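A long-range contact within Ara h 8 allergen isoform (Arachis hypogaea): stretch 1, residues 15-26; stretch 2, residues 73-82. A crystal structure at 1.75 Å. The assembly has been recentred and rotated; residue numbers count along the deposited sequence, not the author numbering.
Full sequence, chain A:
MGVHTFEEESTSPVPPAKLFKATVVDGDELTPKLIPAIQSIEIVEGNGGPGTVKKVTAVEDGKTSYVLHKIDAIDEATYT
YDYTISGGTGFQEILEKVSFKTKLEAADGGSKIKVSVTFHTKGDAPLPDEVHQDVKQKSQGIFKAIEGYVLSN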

ATOM      1  N   PRO A  15      -0.605  -8.808  16.373  1.00 36.09           N
ATOM      2  CA  PRO A  15      -0.405 -10.136  15.782  1.00 35.27           C
ATOM      3  C   PRO A  15      -0.949 -10.190  14.357  1.00 34.28           C
ATOM      4  O   PRO A  15      -1.802  -9.392  13.976  1.00 34.89           O
ATOM      5  CB  PRO A  15      -1.177 -11.082  16.714  1.00 37.27           C
ATOM      6  CG  PRO A  15      -2.211 -10.201  17.367  1.00 37.29           C
ATOM      7  CD  PRO A  15      -1.547  -8.853  17.505  1.00 36.93           C
ATOM      8  N   PRO A  16      -0.408 -11.073  13.501  1.00 34.95           N
ATOM      9  CA  PRO A  16      -0.613 -10.953  12.065  1.00 35.29           C
ATOM     10  C   PRO A  16      -2.047 -11.184  11.570  1.00 35.56           C
ATOM     11  O   PRO A  16      -2.422 -10.453  10.671  1.00 34.56           O
ATOM     12  CB  PRO A  16       0.379 -11.969  11.473  1.00 36.69           C
ATOM     13  CG  PRO A  16       0.599 -12.971  12.586  1.00 36.22           C
ATOM     14  CD  PRO A  16       0.577 -12.123  13.836  1.00 35.92           C
ATOM     15  N   ALA A  17      -2.829 -12.093  12.143  1.00 35.99           N
ATOM     16  CA  ALA A  17      -4.197 -12.331  11.624  1.00 35.76           C
ATOM     17  C   ALA A  17      -4.985 -11.022  11.790  1.00 36.46           C
ATOM     18  O   ALA A  17      -5.658 -10.559  10.840  1.00 37.21           O
ATOM     19  CB  ALA A  17      -4.870 -13.477  12.323  1.00 37.88           C
ATOM     20  N   LYS A  18      -4.860 -10.402  12.961  1.00 37.30           N
ATOM     21  CA  LYS A  18      -5.555  -9.133  13.280  1.00 37.88           C
ATOM     22  C   LYS A  18      -5.028  -8.007  12.383  1.00 34.53           C
ATOM     23  O   LYS A  18      -5.850  -7.220  11.840  1.00 33.25           O
ATOM     24  CB  LYS A  18      -5.344  -8.846  14.765  1.00 44.51           C
ATOM     25  CG  LYS A  18      -6.160  -7.716  15.356  1.00 52.07           C
ATOM     26  CD  LYS A  18      -6.285  -7.845  16.873  1.00 58.98           C
ATOM     27  CE  LYS A  18      -7.416  -7.024  17.456  1.00 66.57           C
ATOM     28  NZ  LYS A  18      -8.149  -7.765  18.513  1.00 71.94           N
ATOM     29  N   LEU A  19      -3.707  -7.901  12.246  1.00 33.50           N
ATOM     30  CA  LEU A  19      -3.077  -6.820  11.446  1.00 33.68           C
ATOM     31  C   LEU A  19      -3.413  -6.995   9.957  1.00 32.53           C
ATOM     32  O   LEU A  19      -3.749  -6.004   9.317  1.00 32.80           O
ATOM     33  CB  LEU A  19      -1.568  -6.832  11.690  1.00 35.36           C
ATOM     34  CG  LEU A  19      -0.794  -5.653  11.089  1.00 34.55           C
ATOM     35  CD1 LEU A  19      -1.389  -4.323  11.562  1.00 33.93           C
ATOM     36  CD2 LEU A  19       0.685  -5.781  11.481  1.00 34.86           C
ATOM     37  N   PHE A  20      -3.435  -8.222   9.441  1.00 32.78           N
ATOM     38  CA  PHE A  20      -3.789  -8.511   8.026  1.00 32.79           C
ATOM     39  C   PHE A  20      -5.250  -8.163   7.764  1.00 31.44           C
ATOM     40  O   PHE A  20      -5.593  -7.585   6.701  1.00 32.77           O
ATOM     41  CB  PHE A  20      -3.489  -9.959   7.685  1.00 32.45           C
ATOM     42  CG  PHE A  20      -3.619 -10.276   6.222  1.00 32.66           C
ATOM     43  CD1 PHE A  20      -2.609  -9.933   5.339  1.00 33.41           C
ATOM     44  CD2 PHE A  20      -4.790 -10.807   5.725  1.00 33.71           C
ATOM     45  CE1 PHE A  20      -2.741 -10.197   3.985  1.00 36.19           C
ATOM     46  CE2 PHE A  20      -4.916 -11.076   4.368  1.00 35.33           C
ATOM     47  CZ  PHE A  20      -3.891 -10.783   3.510  1.00 35.02           C
ATOM     48  N   LYS A  21      -6.120  -8.526   8.701  1.00 33.52           N
ATOM     49  CA  LYS A  21      -7.569  -8.253   8.551  1.00 34.47           C
ATOM     50  C   LYS A  21      -7.777  -6.740   8.399  1.00 33.76           C
ATOM     51  O   LYS A  21      -8.553  -6.322   7.534  1.00 33.30           O
ATOM     52  CB  LYS A  21      -8.351  -8.796   9.749  1.00 38.01           C
ATOM     53  CG  LYS A  21      -9.859  -8.610   9.624  1.00 42.88           C
ATOM     54  CD  LYS A  21     -10.656  -9.436  10.598  1.00 48.41           C
ATOM     55  CE  LYS A  21     -12.144  -9.218  10.438  1.00 53.90           C
ATOM     56  NZ  LYS A  21     -12.643  -8.192  11.385  1.00 57.49           N
ATOM     57  N   ALA A  22      -7.126  -5.935   9.241  1.00 30.99           N
ATOM     58  CA  ALA A  22      -7.315  -4.463   9.232  1.00 31.68           C
ATOM     59  C   ALA A  22      -6.656  -3.844   7.994  1.00 30.89           C
ATOM     60  O   ALA A  22      -7.278  -2.987   7.361  1.00 34.48           O
ATOM     61  CB  ALA A  22      -6.777  -3.898  10.506  1.00 31.51           C
ATOM     62  N   THR A  23      -5.410  -4.201   7.688  1.00 31.62           N
ATOM     63  CA  THR A  23      -4.634  -3.520   6.626  1.00 31.00           C
ATOM     64  C   THR A  23      -5.061  -3.998   5.233  1.00 32.60           C
ATOM     65  O   THR A  23      -4.985  -3.197   4.283  1.00 34.10           O
ATOM     66  CB  THR A  23      -3.127  -3.683   6.808  1.00 30.97           C
ATOM     67  OG1 THR A  23      -2.769  -5.067   6.846  1.00 30.30           O
ATOM     68  CG2 THR A  23      -2.640  -3.024   8.076  1.00 32.61           C
ATOM     69  N   VAL A  24      -5.472  -5.248   5.078  1.00 32.69           N
ATOM     70  CA  VAL A  24      -5.691  -5.791   3.716  1.00 33.03           C
ATOM     71  C   VAL A  24      -7.172  -6.115   3.544  1.00 35.42           C
ATOM     72  O   VAL A  24      -7.783  -5.570   2.622  1.00 38.03           O
ATOM     73  CB  VAL A  24      -4.788  -7.007   3.470  1.00 34.77           C
ATOM     74  CG1 VAL A  24      -5.110  -7.654   2.142  1.00 36.12           C
ATOM     75  CG2 VAL A  24      -3.325  -6.608   3.555  1.00 34.81           C
ATOM     76  N   VAL A  25      -7.734  -6.968   4.390  1.00 35.21           N
ATOM     77  CA  VAL A  25      -9.125  -7.456   4.160  1.00 36.87           C
ATOM     78  C   VAL A  25     -10.094  -6.275   4.306  1.00 37.85           C
ATOM     79  O   VAL A  25     -10.941  -6.123   3.422  1.00 36.62           O
ATOM     80  CB  VAL A  25      -9.457  -8.644   5.072  1.00 39.02           C
ATOM     81  CG1 VAL A  25     -10.870  -9.164   4.869  1.00 41.84           C
ATOM     82  CG2 VAL A  25      -8.446  -9.767   4.879  1.00 39.99           C
ATOM     83  N   ASP A  26      -9.905  -5.414   5.311  1.00 36.98           N
ATOM     84  CA  ASP A  26     -10.779  -4.247   5.611  1.00 39.71           C
ATOM     85  C   ASP A  26     -10.111  -2.925   5.201  1.00 38.87           C
ATOM     86  O   ASP A  26     -10.683  -1.840   5.481  1.00 39.04           O
ATOM     87  CB  ASP A  26     -11.130  -4.198   7.101  1.00 40.67           C
ATOM     88  CG  ASP A  26     -11.947  -5.398   7.578  1.00 46.10           C
ATOM     89  OD1 ASP A  26     -12.557  -6.072   6.719  1.00 47.63           O
ATOM     90  OD2 ASP A  26     -11.977  -5.649   8.809  1.00 51.56           O
ATOM     91  N   ALA A  73      -1.458 -10.361  -5.842  1.00 35.64           N
ATOM     92  CA  ALA A  73      -1.641 -11.602  -5.068  1.00 36.78           C
ATOM     93  C   ALA A  73      -2.254 -11.256  -3.728  1.00 37.24           C
ATOM     94  O   ALA A  73      -1.924 -10.192  -3.175  1.00 36.97           O
ATOM     95  CB  ALA A  73      -0.327 -12.344  -4.895  1.00 37.46           C
ATOM     96  N   ILE A  74      -3.113 -12.131  -3.224  1.00 36.65           N
ATOM     97  CA  ILE A  74      -3.680 -11.941  -1.869  1.00 36.73           C
ATOM     98  C   ILE A  74      -3.964 -13.319  -1.274  1.00 37.63           C
ATOM     99  O   ILE A  74      -4.562 -14.158  -1.980  1.00 37.17           O
ATOM    100  CB  ILE A  74      -4.911 -11.020  -1.897  1.00 38.35           C
ATOM    101  CG1 ILE A  74      -5.454 -10.796  -0.487  1.00 38.90           C
ATOM    102  CG2 ILE A  74      -5.999 -11.523  -2.844  1.00 40.16           C
ATOM    103  CD1 ILE A  74      -6.525  -9.722  -0.425  1.00 39.21           C
ATOM    104  N   ASP A  75      -3.479 -13.550  -0.056  1.00 37.44           N
ATOM    105  CA  ASP A  75      -3.642 -14.859   0.614  1.00 39.30           C
ATOM    106  C   ASP A  75      -3.693 -14.638   2.123  1.00 37.68           C
ATOM    107  O   ASP A  75      -2.653 -14.279   2.706  1.00 36.31           O
ATOM    108  CB  ASP A  75      -2.555 -15.850   0.191  1.00 43.30           C
ATOM    109  CG  ASP A  75      -2.831 -17.253   0.715  1.00 46.30           C
ATOM    110  OD1 ASP A  75      -3.754 -17.910   0.216  1.00 53.02           O
ATOM    111  OD2 ASP A  75      -2.211 -17.623   1.704  1.00 50.66           O
ATOM    112  N   GLU A  76      -4.853 -14.915   2.712  1.00 39.58           N
ATOM    113  CA  GLU A  76      -5.082 -14.741   4.160  1.00 41.63           C
ATOM    114  C   GLU A  76      -4.161 -15.660   4.964  1.00 39.67           C
ATOM    115  O   GLU A  76      -3.627 -15.185   5.944  1.00 38.33           O
ATOM    116  CB  GLU A  76      -6.536 -15.009   4.542  1.00 47.42           C
ATOM    117  CG  GLU A  76      -7.389 -13.766   4.408  1.00 52.69           C
ATOM    118  CD  GLU A  76      -8.825 -13.901   4.879  1.00 56.84           C
ATOM    119  OE1 GLU A  76      -9.653 -13.068   4.461  1.00 58.87           O
ATOM    120  OE2 GLU A  76      -9.113 -14.843   5.659  1.00 65.63           O
ATOM    121  N   ALA A  77      -3.966 -16.917   4.583  1.00 38.02           N
ATOM    122  CA  ALA A  77      -3.259 -17.888   5.447  1.00 39.41           C
ATOM    123  C   ALA A  77      -1.788 -17.498   5.567  1.00 37.19           C
ATOM    124  O   ALA A  77      -1.191 -17.714   6.661  1.00 37.34           O
ATOM    125  CB  ALA A  77      -3.364 -19.281   4.925  1.00 41.75           C
ATOM    126  N   THR A  78      -1.220 -16.926   4.508  1.00 36.34           N
ATOM    127  CA  THR A  78       0.212 -16.531   4.475  1.00 34.86           C
ATOM    128  C   THR A  78       0.363 -15.031   4.772  1.00 34.03           C
ATOM    129  O   THR A  78       1.492 -14.552   4.756  1.00 33.97           O
ATOM    130  CB  THR A  78       0.869 -16.907   3.142  1.00 35.90           C
ATOM    131  OG1 THR A  78       0.217 -16.191   2.085  1.00 37.62           O
ATOM    132  CG2 THR A  78       0.850 -18.398   2.890  1.00 37.17           C
ATOM    133  N   TYR A  79      -0.727 -14.299   5.007  1.00 34.41           N
ATOM    134  CA  TYR A  79      -0.668 -12.850   5.317  1.00 33.63           C
ATOM    135  C   TYR A  79       0.035 -12.098   4.183  1.00 32.84           C
ATOM    136  O   TYR A  79       0.814 -11.180   4.410  1.00 32.86           O
ATOM    137  CB  TYR A  79       0.053 -12.606   6.635  1.00 34.23           C
ATOM    138  CG  TYR A  79      -0.413 -13.457   7.779  1.00 34.24           C
ATOM    139  CD1 TYR A  79      -1.717 -13.448   8.214  1.00 34.11           C
ATOM    140  CD2 TYR A  79       0.477 -14.286   8.437  1.00 35.10           C
ATOM    141  CE1 TYR A  79      -2.129 -14.241   9.277  1.00 36.93           C
ATOM    142  CE2 TYR A  79       0.087 -15.066   9.512  1.00 37.22           C
ATOM    143  CZ  TYR A  79      -1.216 -15.031   9.951  1.00 38.34           C
ATOM    144  OH  TYR A  79      -1.565 -15.822  11.018  1.00 39.78           O
ATOM    145  N   THR A  80      -0.257 -12.502   2.956  1.00 33.28           N
ATOM    146  CA  THR A  80       0.364 -12.008   1.712  1.00 34.37           C
ATOM    147  C   THR A  80      -0.553 -10.997   1.028  1.00 33.32           C
ATOM    148  O   THR A  80      -1.702 -11.302   0.773  1.00 34.14           O
ATOM    149  CB  THR A  80       0.713 -13.154   0.756  1.00 39.22           C
ATOM    150  OG1 THR A  80       1.822 -13.807   1.381  1.00 40.61           O
ATOM    151  CG2 THR A  80       1.116 -12.656  -0.616  1.00 40.92           C
ATOM    152  N   TYR A  81       0.020  -9.859   0.647  1.00 32.68           N
ATOM    153  CA  TYR A  81      -0.689  -8.850  -0.173  1.00 32.30           C
ATOM    154  C   TYR A  81       0.327  -8.166  -1.078  1.00 30.75           C
ATOM    155  O   TYR A  81       1.169  -7.433  -0.583  1.00 33.61           O
ATOM    156  CB  TYR A  81      -1.464  -7.864   0.697  1.00 33.58           C
ATOM    157  CG  TYR A  81      -2.317  -6.920  -0.121  1.00 32.08           C
ATOM    158  CD1 TYR A  81      -3.251  -7.400  -1.012  1.00 34.99           C
ATOM    159  CD2 TYR A  81      -2.249  -5.552   0.056  1.00 33.18           C
ATOM    160  CE1 TYR A  81      -4.037  -6.551  -1.783  1.00 38.31           C
ATOM    161  CE2 TYR A  81      -3.004  -4.684  -0.735  1.00 36.24           C
ATOM    162  CZ  TYR A  81      -3.904  -5.182  -1.662  1.00 38.46           C
ATOM    163  OH  TYR A  81      -4.676  -4.322  -2.410  1.00 42.31           O
ATOM    164  N   ASP A  82       0.186  -8.415  -2.375  1.00 29.74           N
ATOM    165  CA  ASP A  82       1.059  -7.851  -3.425  1.00 31.39           C
ATOM    166  C   ASP A  82       0.161  -7.025  -4.329  1.00 30.84           C
ATOM    167  O   ASP A  82      -0.883  -7.548  -4.736  1.00 33.71           O
ATOM    168  CB  ASP A  82       1.799  -8.949  -4.197  1.00 32.83           C
ATOM    169  CG  ASP A  82       2.666  -9.872  -3.344  1.00 36.15           C
ATOM    170  OD1 ASP A  82       2.931  -9.553  -2.145  1.00 34.17           O
ATOM    171  OD2 ASP A  82       3.027 -10.972  -3.883  1.00 38.82           O
TER

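A short helix, residues 16-25, packs against a β-hairpin whose strands, 73-75 and 80-82, are joined by a type I turn from Glu 76 to Tyr 79. No hydrogen bond crosses between the stretches; they are held by apolar packing and three CH-π contacts, and the contact buries 463 Å², both sides summed. Pro 15, at the N-cap position, makes no contact with the hairpin. Pro 16 points toward the hairpin and begins the contact: its CB lies over one face of the Tyr 79 ring, 3.7 Å from the centroid and only 11° off the normal. Proline suits this first turn, where the lack of an amide hydrogen costs no helical bond, and its compact ring lies against the aromatic face. Ala 17 follows beside the same ring, its N 3.6 Å and its CB 4.2 Å from Tyr 79 CE1; the small methyl fits there although the residue remains exposed.

Phe 20 is the centre of the contact and has the largest area covered, 105 Å². With chi1 at t, its ring lies against the turn end of the hairpin. Tyr 79 CA sits over one face, 3.9 Å from the centroid of the Phe 20 ring; Ile 74 CG1 approaches the ring edge, 4.3 Å from Phe 20 CZ. Phe 20 CE2 meets the aliphatic part of Glu 76 at CG, 3.7 Å away, while Phe 20 CE1 comes within 3.4 Å of Tyr 79 C. Thr 80 N and Asp 75 O, which the ring also approaches, are bonded to each other across the hairpin at 3.0 Å. Tyr 79, at phi/psi 58/40, sends its side chain back along the helix, bringing CD1 to 3.9 Å from Phe 20 CB.

Val 24, one turn after Phe 20, points toward the strands: Val 24 CG1 touches Ile 74 CD1 at 3.6 Å and lies over a face of the Tyr 81 ring, 4.0 Å from its centroid, while Val 24 CG2 reaches Tyr 81 CB at 3.6 Å. Its branched side chain thus meets both strands. Val 25, within the wider π-type turn, closes the contact at the exposed margin, its CG2 3.5 Å from Glu 76 OE1.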